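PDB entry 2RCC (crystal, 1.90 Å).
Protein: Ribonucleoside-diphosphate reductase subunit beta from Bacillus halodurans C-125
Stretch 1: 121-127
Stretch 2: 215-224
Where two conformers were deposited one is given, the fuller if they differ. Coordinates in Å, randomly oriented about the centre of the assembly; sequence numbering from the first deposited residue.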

# COMPACT_ATOMS: atom_id res chain seq x y z
N VAL A 121 -4.35 -8.51 2.63
CA VAL A 121 -5.42 -8.85 3.54
C VAL A 121 -6.44 -9.88 2.94
O VAL A 121 -6.87 -10.82 3.66
N HIS A 122 -6.75 -9.74 1.65
CA HIS A 122 -7.61 -10.72 0.96
C HIS A 122 -6.95 -12.10 1.00
O HIS A 122 -7.60 -13.07 1.37
N ASN A 123 -5.68 -12.18 0.65
CA ASN A 123 -5.00 -13.47 0.68
C ASN A 123 -4.96 -14.12 2.07
O ASN A 123 -5.21 -15.33 2.22
N GLN A 124 -4.69 -13.33 3.10
CA GLN A 124 -4.71 -13.83 4.47
C GLN A 124 -6.13 -14.28 4.93
O GLN A 124 -6.25 -15.21 5.75
N SER A 125 -7.16 -13.60 4.44
CA SER A 125 -8.54 -13.94 4.74
C SER A 125 -8.90 -15.31 4.15
O SER A 125 -9.65 -16.07 4.75
N TYR A 126 -8.38 -15.63 2.96
CA TYR A 126 -8.65 -16.94 2.37
C TYR A 126 -8.01 -18.05 3.24
O TYR A 126 -8.65 -19.07 3.53
N SER A 127 -6.78 -17.85 3.66
CA SER A 127 -6.12 -18.77 4.58
C SER A 127 -6.84 -18.92 5.89
O SER A 127 -6.90 -19.99 6.43
N TYR A 215 -16.93 -8.71 1.47
CA TYR A 215 -15.98 -7.61 1.74
C TYR A 215 -14.88 -7.57 0.69
O TYR A 215 -14.55 -6.47 0.20
N ILE A 216 -14.33 -8.73 0.34
CA ILE A 216 -13.33 -8.82 -0.73
C ILE A 216 -13.89 -8.30 -2.06
O ILE A 216 -13.26 -7.46 -2.73
N ASN A 217 -15.08 -8.77 -2.41
CA ASN A 217 -15.75 -8.43 -3.67
C ASN A 217 -16.07 -6.90 -3.71
O ASN A 217 -15.95 -6.29 -4.77
N ARG A 218 -16.44 -6.30 -2.57
CA ARG A 218 -16.68 -4.85 -2.45
C ARG A 218 -15.38 -4.06 -2.73
O ARG A 218 -15.37 -3.07 -3.46
N ASP A 219 -14.28 -4.50 -2.12
CA ASP A 219 -12.97 -3.89 -2.40
C ASP A 219 -12.65 -4.01 -3.90
O ASP A 219 -12.15 -3.08 -4.51
N GLU A 220 -12.90 -5.18 -4.47
CA GLU A 220 -12.63 -5.35 -5.90
C GLU A 220 -13.40 -4.37 -6.76
O GLU A 220 -12.86 -3.90 -7.71
N GLN A 221 -14.62 -4.00 -6.37
CA GLN A 221 -15.38 -3.06 -7.19
C GLN A 221 -14.73 -1.70 -7.25
O GLN A 221 -14.76 -1.06 -8.30
N LEU A 222 -14.13 -1.25 -6.15
CA LEU A 222 -13.42 0.03 -6.15
C LEU A 222 -12.11 -0.07 -6.97
O LEU A 222 -11.70 0.89 -7.62
N HIS A 223 -11.48 -1.24 -6.95
CA HIS A 223 -10.27 -1.48 -7.74
C HIS A 223 -10.64 -1.38 -9.21
O HIS A 223 -9.94 -0.69 -9.98
N VAL A 224 -11.74 -2.04 -9.62
CA VAL A 224 -12.22 -1.95 -11.02
C VAL A 224 -12.55 -0.50 -11.41
O VAL A 224 -12.25 -0.08 -12.49

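Packing between two helical segments of the Bacillus halodurans ribonucleoside-diphosphate reductase subunit beta, residues 121-127 and 215-224. Both segments lie inside longer helices and run nearly antiparallel, with 161° between their N-to-C directions. Their axes come no closer than 11.0 Å, so the gap is bridged by side chains, and the contact is small, 268 Å² summed over both sides. The backbones are nearest at His-122 and Ile-216, whose CA atoms lie 6.3 Å apart, and these two residues carry most of the buried area.

Tyr-215 opens the second segment without touching the first: its CA-to-CB bond points sideways, chi1 is m, and the end of the side chain leads away. Ile-216 follows as the apolar centre of the contact. Its CA-to-CB bond points toward the other helix, and with chi1 m and chi2 t its side chain packs against both His-122 and Tyr-126. CG2 sits over one face of the His-122 ring, 3.9 Å from the ring centroid and 18° off the ring normal, a CH-pi contact in which CG2 lies 3.7 Å from His-122 ND1. CD1 of Ile-216 lies 3.4 Å from Tyr-126 CE1, and CG2 of Ile-216 is 3.6 Å from Tyr-126 OH; Tyr-126 starts out sideways, but with chi1 m its ring comes nearer at the far end. The same CD1 of Ile-216 lies 4.5 Å from CB of Ser-125, which points toward the second helix with chi1 m. The hydroxyl of Ser-125 is turned back to its own helix, where OG donates a hydrogen bond to Val-121 O at 2.7 Å, leaving the CB as its nearest approach to Ile-216.

Asn-217 points away from the contact. Arg-218 is out of reach of the first segment, yet it bears on the contact indirectly, since its NH1 forms a salt bridge with OD1 of Asp-219 at 3.0 Å. Asp-219, chi1 m, points toward the first helix and supplies the polar link: His-122 NE2 donates to Asp-219 OD2 over 2.6 Å, with a nearly straight N-H...acceptor angle of 173°. His-122 also points toward its partner helix, with chi1 m, and the carboxylate oxygen meets its ring at the edge, near the ring plane, while Ile-216 covers a face. One imidazole thus serves both the apolar and the polar part of the interface. OD2 is also hydrogen-bonded elsewhere in the structure.

Glu-220 is directed sideways with chi1 m and makes no contact with the first segment, and Gln-221 and Leu-222 are out of reach. One helical turn beyond Asp-219, His-223 points toward the first helix again, with chi1 m, and its CE1 comes within 4.3 Å of CE1 of His-122. That approach is marginal; ND1 and NE2 of His-223 are both hydrogen-bonded elsewhere in the structure. Val-224, chi1 t, lies beyond the contact.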

# COMPACT_ATOMS: atom_id res chain seq x y z
CB VAL A 121 -6.16 -7.62 4.09
CG1 VAL A 121 -7.30 -8.08 5.01
CG2 VAL A 121 -5.17 -6.70 4.86
CB HIS A 122 -7.92 -10.34 -0.50
CG HIS A 122 -8.65 -9.03 -0.66
ND1 HIS A 122 -8.82 -8.41 -1.87
CD2 HIS A 122 -9.21 -8.22 0.27
CE1 HIS A 122 -9.49 -7.28 -1.70
NE2 HIS A 122 -9.75 -7.15 -0.41
CB ASN A 123 -3.60 -13.38 0.09
CG ASN A 123 -2.95 -14.75 -0.07
OD1 ASN A 123 -3.38 -15.58 -0.90
ND2 ASN A 123 -1.93 -15.01 0.73
CB GLN A 124 -4.08 -12.80 5.41
CG GLN A 124 -4.05 -13.19 6.89
CD GLN A 124 -5.08 -12.49 7.72
OE1 GLN A 124 -5.38 -11.30 7.51
NE2 GLN A 124 -5.57 -13.19 8.74
CB SER A 125 -9.49 -12.85 4.22
OG SER A 125 -9.18 -11.58 4.77
CB TYR A 126 -8.15 -17.07 0.94
CG TYR A 126 -8.83 -16.16 -0.06
CD1 TYR A 126 -10.20 -16.10 -0.17
CD2 TYR A 126 -8.07 -15.37 -0.91
CE1 TYR A 126 -10.81 -15.20 -1.07
CE2 TYR A 126 -8.65 -14.51 -1.82
CZ TYR A 126 -10.02 -14.44 -1.91
OH TYR A 126 -10.57 -13.59 -2.84
CB SER A 127 -4.68 -18.33 4.90
OG SER A 127 -3.92 -18.40 3.72
CB TYR A 215 -15.38 -7.70 3.11
CG TYR A 215 -16.36 -7.55 4.28
CD1 TYR A 215 -17.65 -7.02 4.12
CD2 TYR A 215 -15.95 -7.86 5.56
CE1 TYR A 215 -18.49 -6.87 5.23
CE2 TYR A 215 -16.77 -7.70 6.64
CZ TYR A 215 -18.04 -7.20 6.47
OH TYR A 215 -18.86 -7.04 7.57
CB ILE A 216 -12.80 -10.26 -0.93
CG1 ILE A 216 -11.99 -10.73 0.29
CG2 ILE A 216 -11.96 -10.37 -2.26
CD1 ILE A 216 -11.69 -12.25 0.39
CB ASN A 217 -17.00 -9.33 -3.82
CG ASN A 217 -17.45 -9.57 -5.27
OD1 ASN A 217 -16.77 -9.25 -6.25
ND2 ASN A 217 -18.60 -10.23 -5.38
CB ARG A 218 -17.21 -4.49 -1.05
CG ARG A 218 -17.15 -2.97 -0.70
CD ARG A 218 -17.85 -2.53 0.61
NE ARG A 218 -17.36 -2.79 2.00
CZ ARG A 218 -16.20 -3.29 2.48
NH1 ARG A 218 -15.13 -3.69 1.75
NH2 ARG A 218 -16.13 -3.40 3.82
CB ASP A 219 -11.86 -4.62 -1.66
CG ASP A 219 -11.88 -4.41 -0.17
OD1 ASP A 219 -12.47 -3.46 0.34
OD2 ASP A 219 -11.19 -5.19 0.51
CB GLU A 220 -12.92 -6.75 -6.36
CG GLU A 220 -11.97 -7.80 -5.82
CD GLU A 220 -12.24 -9.14 -6.47
OE1 GLU A 220 -13.42 -9.56 -6.51
OE2 GLU A 220 -11.26 -9.77 -6.93
CB GLN A 221 -16.85 -2.94 -6.74
CG GLN A 221 -17.65 -4.24 -6.61
CD GLN A 221 -17.37 -5.24 -7.72
OE1 GLN A 221 -17.63 -4.95 -8.89
NE2 GLN A 221 -16.89 -6.44 -7.37
CB LEU A 222 -13.20 0.54 -4.74
CG LEU A 222 -14.46 0.93 -3.95
CD1 LEU A 222 -14.10 1.38 -2.50
CD2 LEU A 222 -15.20 2.04 -4.64
CB HIS A 223 -9.65 -2.84 -7.44
CG HIS A 223 -9.20 -3.05 -6.01
ND1 HIS A 223 -8.51 -4.17 -5.61
CD2 HIS A 223 -9.33 -2.28 -4.90
CE1 HIS A 223 -8.27 -4.12 -4.32
NE2 HIS A 223 -8.76 -2.98 -3.86
CB VAL A 224 -13.48 -2.84 -11.28
CG1 VAL A 224 -14.03 -2.59 -12.68
CG2 VAL A 224 -13.14 -4.32 -11.09